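Local coordinates for transcriptional regulator (Methanobacterium thermoautotrophicum, PDB 3BPV), which probably binds DNA through a winged-helix domain and regulates transcription, as a repressor of the MarR family, at residues 43-49 and 84-88; 19-23 and 100-106. All coordinates share one frame. Residue numbers count along the deposited sequence, not the author numbering.

Interaction 1: 43-49 and 84-88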
loop_
_atom_site.group_PDB
_atom_site.type_symbol
_atom_site.label_atom_id
_atom_site.label_comp_id
_atom_site.label_asym_id
_atom_site.label_seq_id
_atom_site.Cartn_x
_atom_site.Cartn_y
_atom_site.Cartn_z
ATOM N N GLY A 43 1.355 -17.617 15.530
ATOM C CA GLY A 43 0.472 -17.425 16.666
ATOM C C GLY A 43 -0.008 -16.001 16.864
ATOM O O GLY A 43 -0.775 -15.724 17.783
ATOM N N ILE A 44 0.445 -15.089 16.011
ATOM C CA ILE A 44 0.029 -13.701 16.125
ATOM C C ILE A 44 -1.498 -13.640 16.048
ATOM O O ILE A 44 -2.121 -14.370 15.276
ATOM C CB ILE A 44 0.653 -12.836 14.992
ATOM C CG1 ILE A 44 0.339 -11.357 15.229
ATOM C CG2 ILE A 44 0.128 -13.286 13.632
ATOM C CD1 ILE A 44 1.040 -10.413 14.261
ATOM N N LYS A 45 -2.096 -12.783 16.872
ATOM C CA LYS A 45 -3.548 -12.622 16.879
ATOM C C LYS A 45 -3.956 -11.828 15.644
ATOM O O LYS A 45 -3.212 -10.957 15.186
ATOM C CB LYS A 45 -4.010 -11.869 18.132
ATOM C CG LYS A 45 -4.247 -12.727 19.373
ATOM C CD LYS A 45 -2.972 -13.348 19.907
ATOM C CE LYS A 45 -3.247 -14.056 21.225
ATOM N NZ LYS A 45 -2.040 -14.750 21.738
ATOM N N GLN A 46 -5.135 -12.127 15.111
ATOM C CA GLN A 46 -5.619 -11.417 13.938
ATOM C C GLN A 46 -5.703 -9.928 14.221
ATOM O O GLN A 46 -5.346 -9.120 13.369
ATOM C CB GLN A 46 -6.997 -11.932 13.516
ATOM C CG GLN A 46 -7.583 -11.190 12.313
ATOM C CD GLN A 46 -8.840 -11.847 11.779
ATOM O OE1 GLN A 46 -8.985 -13.068 11.837
ATOM N NE2 GLN A 46 -9.749 -11.042 11.235
ATOM N N ASP A 47 -6.170 -9.555 15.410
ATOM C CA ASP A 47 -6.275 -8.139 15.728
ATOM C C ASP A 47 -4.899 -7.494 15.833
ATOM O O ASP A 47 -4.758 -6.299 15.583
ATOM C CB ASP A 47 -7.087 -7.904 17.014
ATOM C CG ASP A 47 -6.473 -8.556 18.235
ATOM O OD1 ASP A 47 -6.810 -9.723 18.518
ATOM O OD2 ASP A 47 -5.661 -7.896 18.910
ATOM N N GLU A 48 -3.881 -8.278 16.189
ATOM C CA GLU A 48 -2.520 -7.751 16.294
ATOM C C GLU A 48 -1.954 -7.545 14.890
ATOM O O GLU A 48 -1.208 -6.594 14.641
ATOM C CB GLU A 48 -1.631 -8.710 17.098
ATOM C CG GLU A 48 -2.116 -8.922 18.526
ATOM C CD GLU A 48 -1.258 -9.888 19.319
ATOM O OE1 GLU A 48 -0.911 -10.967 18.789
ATOM O OE2 GLU A 48 -0.945 -9.568 20.486
ATOM N N LEU A 49 -2.310 -8.440 13.972
ATOM C CA LEU A 49 -1.858 -8.308 12.594
ATOM C C LEU A 49 -2.537 -7.067 12.001
ATOM O O LEU A 49 -1.899 -6.293 11.289
ATOM C CB LEU A 49 -2.236 -9.550 11.787
ATOM C CG LEU A 49 -1.672 -9.616 10.365
ATOM C CD1 LEU A 49 -0.164 -9.796 10.437
ATOM C CD2 LEU A 49 -2.300 -10.775 9.599
ATOM N N ARG A 84 -10.873 -12.914 20.119
ATOM C CA ARG A 84 -9.612 -12.888 19.386
ATOM C C ARG A 84 -9.341 -14.202 18.656
ATOM O O ARG A 84 -9.865 -15.252 19.032
ATOM C CB ARG A 84 -8.463 -12.568 20.347
ATOM C CG ARG A 84 -8.700 -11.317 21.188
ATOM C CD ARG A 84 -7.496 -10.992 22.060
ATOM N NE ARG A 84 -6.427 -10.379 21.278
ATOM C CZ ARG A 84 -5.206 -10.123 21.737
ATOM N NH1 ARG A 84 -4.878 -10.436 22.984
ATOM N NH2 ARG A 84 -4.317 -9.531 20.950
ATOM N N TYR A 85 -8.519 -14.132 17.611
ATOM C CA TYR A 85 -8.173 -15.300 16.810
ATOM C C TYR A 85 -6.673 -15.427 16.576
ATOM O O TYR A 85 -5.983 -14.433 16.341
ATOM C CB TYR A 85 -8.920 -15.243 15.475
ATOM C CG TYR A 85 -10.403 -15.427 15.665
ATOM C CD1 TYR A 85 -10.967 -16.701 15.691
ATOM C CD2 TYR A 85 -11.229 -14.335 15.927
ATOM C CE1 TYR A 85 -12.311 -16.885 15.982
ATOM C CE2 TYR A 85 -12.577 -14.510 16.220
ATOM C CZ TYR A 85 -13.110 -15.787 16.248
ATOM O OH TYR A 85 -14.434 -15.980 16.568
ATOM N N ILE A 86 -6.181 -16.662 16.643
ATOM C CA ILE A 86 -4.768 -16.961 16.461
ATOM C C ILE A 86 -4.492 -17.392 15.029
ATOM O O ILE A 86 -5.207 -18.225 14.475
ATOM C CB ILE A 86 -4.326 -18.102 17.409
ATOM C CG1 ILE A 86 -4.732 -17.769 18.846
ATOM C CG2 ILE A 86 -2.828 -18.319 17.304
ATOM C CD1 ILE A 86 -4.198 -16.458 19.350
ATOM N N LEU A 87 -3.442 -16.830 14.439
ATOM C CA LEU A 87 -3.085 -17.161 13.063
ATOM C C LEU A 87 -1.763 -17.900 12.974
ATOM O O LEU A 87 -0.833 -17.620 13.719
ATOM C CB LEU A 87 -2.972 -15.885 12.222
ATOM C CG LEU A 87 -4.154 -14.921 12.301
ATOM C CD1 LEU A 87 -3.815 -13.629 11.581
ATOM C CD2 LEU A 87 -5.383 -15.580 11.698
ATOM N N GLU A 88 -1.692 -18.843 12.046
ATOM C CA GLU A 88 -0.468 -19.588 11.819
ATOM C C GLU A 88 -0.430 -20.032 10.367
ATOM O O GLU A 88 -1.468 -20.280 9.753
ATOM C CB GLU A 88 -0.396 -20.815 12.731
ATOM C CG GLU A 88 0.917 -21.572 12.613
ATOM C CD GLU A 88 0.983 -22.770 13.538
ATOM O OE1 GLU A 88 0.846 -22.581 14.765
ATOM O OE2 GLU A 88 1.171 -23.898 13.037
HETATM O O HOH W 1 -8.003 -11.346 16.879
#
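In the winged helix-turn-helix domain of this MarR protein, the segment leading into helix 46-53 adds a single bridge to the second strand of the wing hairpin. Three main-chain hydrogen bonds hold it there: G43 N to L87 O (2.8 Å), L87 N to I44 O (2.9 Å) and Q46 N to Y85 O (2.7 Å). The last gives the first-turn amide of Q46, next to the N-cap K45, an acceptor in the strand. The R84 guanidinium binds the D47 carboxylate at two points, NE to OD1 and NH2 to OD2, both 2.9 Å, and E48 OE2 lies 3.4 Å from R84 NH2, completing a salt-bridge network. One water accepts from D47 N and Y85 N and donates to D47 OD1. On the inner side, L87 CD1 meets L49 CD2 at 3.8 Å. There L87 also touches I38 of helix 29-40 and L64 of helix 57-69, while backbone hydrogen bonds of R84, I86 and E88 with D78, E76 and E74 pair strand 84-89 with strand 73-78.

Interaction 2: 19-23 and 100-106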
loop_
_atom_site.group_PDB
_atom_site.type_symbol
_atom_site.label_atom_id
_atom_site.label_comp_id
_atom_site.label_asym_id
_atom_site.label_seq_id
_atom_site.Cartn_x
_atom_site.Cartn_y
_atom_site.Cartn_z
ATOM N N GLY A 19 0.575 -10.297 -8.626
ATOM C CA GLY A 19 -0.673 -10.845 -9.119
ATOM C C GLY A 19 -0.510 -11.706 -10.354
ATOM O O GLY A 19 -1.209 -12.707 -10.512
ATOM N N ARG A 20 0.415 -11.326 -11.228
ATOM C CA ARG A 20 0.657 -12.067 -12.461
ATOM C C ARG A 20 1.482 -13.325 -12.230
ATOM O O ARG A 20 1.133 -14.404 -12.712
ATOM C CB ARG A 20 1.372 -11.171 -13.477
ATOM C CG ARG A 20 0.647 -9.873 -13.782
ATOM C CD ARG A 20 -0.694 -10.102 -14.465
ATOM N NE ARG A 20 -0.541 -10.516 -15.856
ATOM C CZ ARG A 20 -1.552 -10.650 -16.709
ATOM N NH1 ARG A 20 -2.794 -10.404 -16.314
ATOM N NH2 ARG A 20 -1.322 -11.022 -17.960
ATOM N N GLU A 21 2.571 -13.188 -11.481
ATOM C CA GLU A 21 3.464 -14.310 -11.217
ATOM C C GLU A 21 2.906 -15.332 -10.235
ATOM O O GLU A 21 3.206 -16.517 -10.336
ATOM C CB GLU A 21 4.810 -13.786 -10.706
ATOM C CG GLU A 21 5.520 -12.862 -11.683
ATOM C CD GLU A 21 6.243 -13.606 -12.792
ATOM O OE1 GLU A 21 5.645 -14.514 -13.406
ATOM O OE2 GLU A 21 7.416 -13.270 -13.055
ATOM N N LEU A 22 2.094 -14.882 -9.287
ATOM C CA LEU A 22 1.533 -15.796 -8.299
ATOM C C LEU A 22 0.027 -15.955 -8.420
ATOM O O LEU A 22 -0.613 -16.519 -7.537
ATOM C CB LEU A 22 1.887 -15.325 -6.881
ATOM C CG LEU A 22 3.385 -15.241 -6.570
ATOM C CD1 LEU A 22 3.593 -14.583 -5.212
ATOM C CD2 LEU A 22 4.004 -16.636 -6.593
ATOM N N GLY A 23 -0.530 -15.460 -9.524
ATOM C CA GLY A 23 -1.959 -15.566 -9.754
ATOM C C GLY A 23 -2.455 -16.999 -9.790
ATOM O O GLY A 23 -3.602 -17.260 -9.437
ATOM N N ILE A 100 7.571 -17.216 -3.350
ATOM C CA ILE A 100 7.287 -15.810 -3.108
ATOM C C ILE A 100 8.577 -15.000 -3.090
ATOM O O ILE A 100 8.671 -13.948 -3.717
ATOM C CB ILE A 100 6.548 -15.626 -1.769
ATOM C CG1 ILE A 100 5.126 -16.175 -1.890
ATOM C CG2 ILE A 100 6.528 -14.157 -1.373
ATOM C CD1 ILE A 100 4.339 -16.139 -0.591
ATOM N N LEU A 101 9.584 -15.496 -2.381
ATOM C CA LEU A 101 10.853 -14.785 -2.308
ATOM C C LEU A 101 11.546 -14.728 -3.666
ATOM O O LEU A 101 12.233 -13.758 -3.969
ATOM C CB LEU A 101 11.772 -15.428 -1.259
ATOM C CG LEU A 101 11.286 -15.289 0.189
ATOM C CD1 LEU A 101 12.265 -15.966 1.133
ATOM C CD2 LEU A 101 11.144 -13.817 0.550
ATOM N N LYS A 102 11.370 -15.761 -4.485
ATOM C CA LYS A 102 11.979 -15.770 -5.810
ATOM C C LYS A 102 11.308 -14.704 -6.672
ATOM O O LYS A 102 11.967 -14.011 -7.453
ATOM C CB LYS A 102 11.830 -17.142 -6.472
ATOM C CG LYS A 102 12.470 -17.216 -7.852
ATOM C CD LYS A 102 12.180 -18.535 -8.546
ATOM C CE LYS A 102 12.787 -18.554 -9.942
ATOM N NZ LYS A 102 12.299 -17.411 -10.764
ATOM N N VAL A 103 9.991 -14.577 -6.533
ATOM C CA VAL A 103 9.255 -13.571 -7.289
ATOM C C VAL A 103 9.693 -12.175 -6.833
ATOM O O VAL A 103 9.840 -11.272 -7.659
ATOM C CB VAL A 103 7.734 -13.754 -7.102
ATOM C CG1 VAL A 103 6.977 -12.562 -7.684
ATOM C CG2 VAL A 103 7.296 -15.051 -7.791
ATOM N N GLU A 104 9.918 -12.006 -5.532
ATOM C CA GLU A 104 10.369 -10.712 -5.015
ATOM C C GLU A 104 11.709 -10.349 -5.642
ATOM O O GLU A 104 11.928 -9.209 -6.051
ATOM C CB GLU A 104 10.532 -10.743 -3.491
ATOM C CG GLU A 104 9.241 -10.744 -2.679
ATOM C CD GLU A 104 8.384 -9.509 -2.918
ATOM O OE1 GLU A 104 8.928 -8.464 -3.336
ATOM O OE2 GLU A 104 7.164 -9.584 -2.673
ATOM N N GLU A 105 12.610 -11.327 -5.711
ATOM C CA GLU A 105 13.935 -11.126 -6.287
ATOM C C GLU A 105 13.834 -10.731 -7.759
ATOM O O GLU A 105 14.523 -9.818 -8.214
ATOM C CB GLU A 105 14.761 -12.410 -6.154
ATOM C CG GLU A 105 16.187 -12.291 -6.666
ATOM C CD GLU A 105 16.957 -13.594 -6.539
ATOM O OE1 GLU A 105 17.050 -14.129 -5.413
ATOM O OE2 GLU A 105 17.469 -14.081 -7.567
ATOM N N ARG A 106 12.981 -11.431 -8.504
ATOM C CA ARG A 106 12.797 -11.134 -9.920
ATOM C C ARG A 106 12.261 -9.716 -10.113
ATOM O O ARG A 106 12.688 -8.997 -11.019
ATOM C CB ARG A 106 11.834 -12.145 -10.559
ATOM C CG ARG A 106 12.395 -13.558 -10.696
ATOM C CD ARG A 106 11.340 -14.503 -11.260
ATOM N NE ARG A 106 10.820 -14.029 -12.542
ATOM C CZ ARG A 106 9.804 -14.586 -13.192
ATOM N NH1 ARG A 106 9.188 -15.647 -12.687
ATOM N NH2 ARG A 106 9.404 -14.084 -14.352
#
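Helix 3-21 comes to its end against the side of helix 97-111, and two consecutive residues make the contact, which buries 254 Å² in all. E21, in the last turn, points its CA-to-CB bond at the other helix. Its aliphatic part rests on V103, with E21 CB 3.9 Å from V103 CG1, while its carboxylate reaches the guanidinium of R106, one turn further along. E21 OE2 and R106 NH2 form a salt bridge at 2.5 Å; the carboxylate oxygen lies over a face of the guanidinium, and its modelled position is somewhat uncertain because it is crowded. L22 follows, the first residue to leave helical backbone angles, and it too is directed at helix 97-111. Its two methyl groups engage successive turns: L22 CD1 is 4.0 Å from I100 CG1, and L22 CD2 is 3.8 Å from V103 CG2. V103 therefore belongs to an apolar patch with L22 and I100 and, through E21 CB, also borders the charged pair. V32 of helix 29-40 touches both L22 and I100, extending the apolar patch, and F17 packs against V103 and R106. On helix 97-111, L101 and E104 pack on P2 and K4 of the second subunit. Such joining of N-terminal and C-terminal helices beside the winged-helix domain is characteristic of the MarR fold, whose dimerization region is built from these terminal helices.

In the fold
From the N terminus, the chain runs through helix 3-21 and reaches the first half of interaction 2 at residues 19-23. It then enters the DNA-binding motif, passes helix 29-40 and meets 43-49. The rest of helix 46-53, helix 57-69 and the outgoing strand of the wing follow before 84-88 returns to close the inner loop, interaction 1. Helix 91-95 leads onward to 100-106, which closes the outer loop, so interaction 1 is nested within interaction 2. Their centres lie about 25 Å apart, on opposite sides of the chain's centre, and the two contacts do not touch. One ties the wing to the helix-turn-helix; the other joins two helices of the dimerization region, and helix 29-40 packs against both.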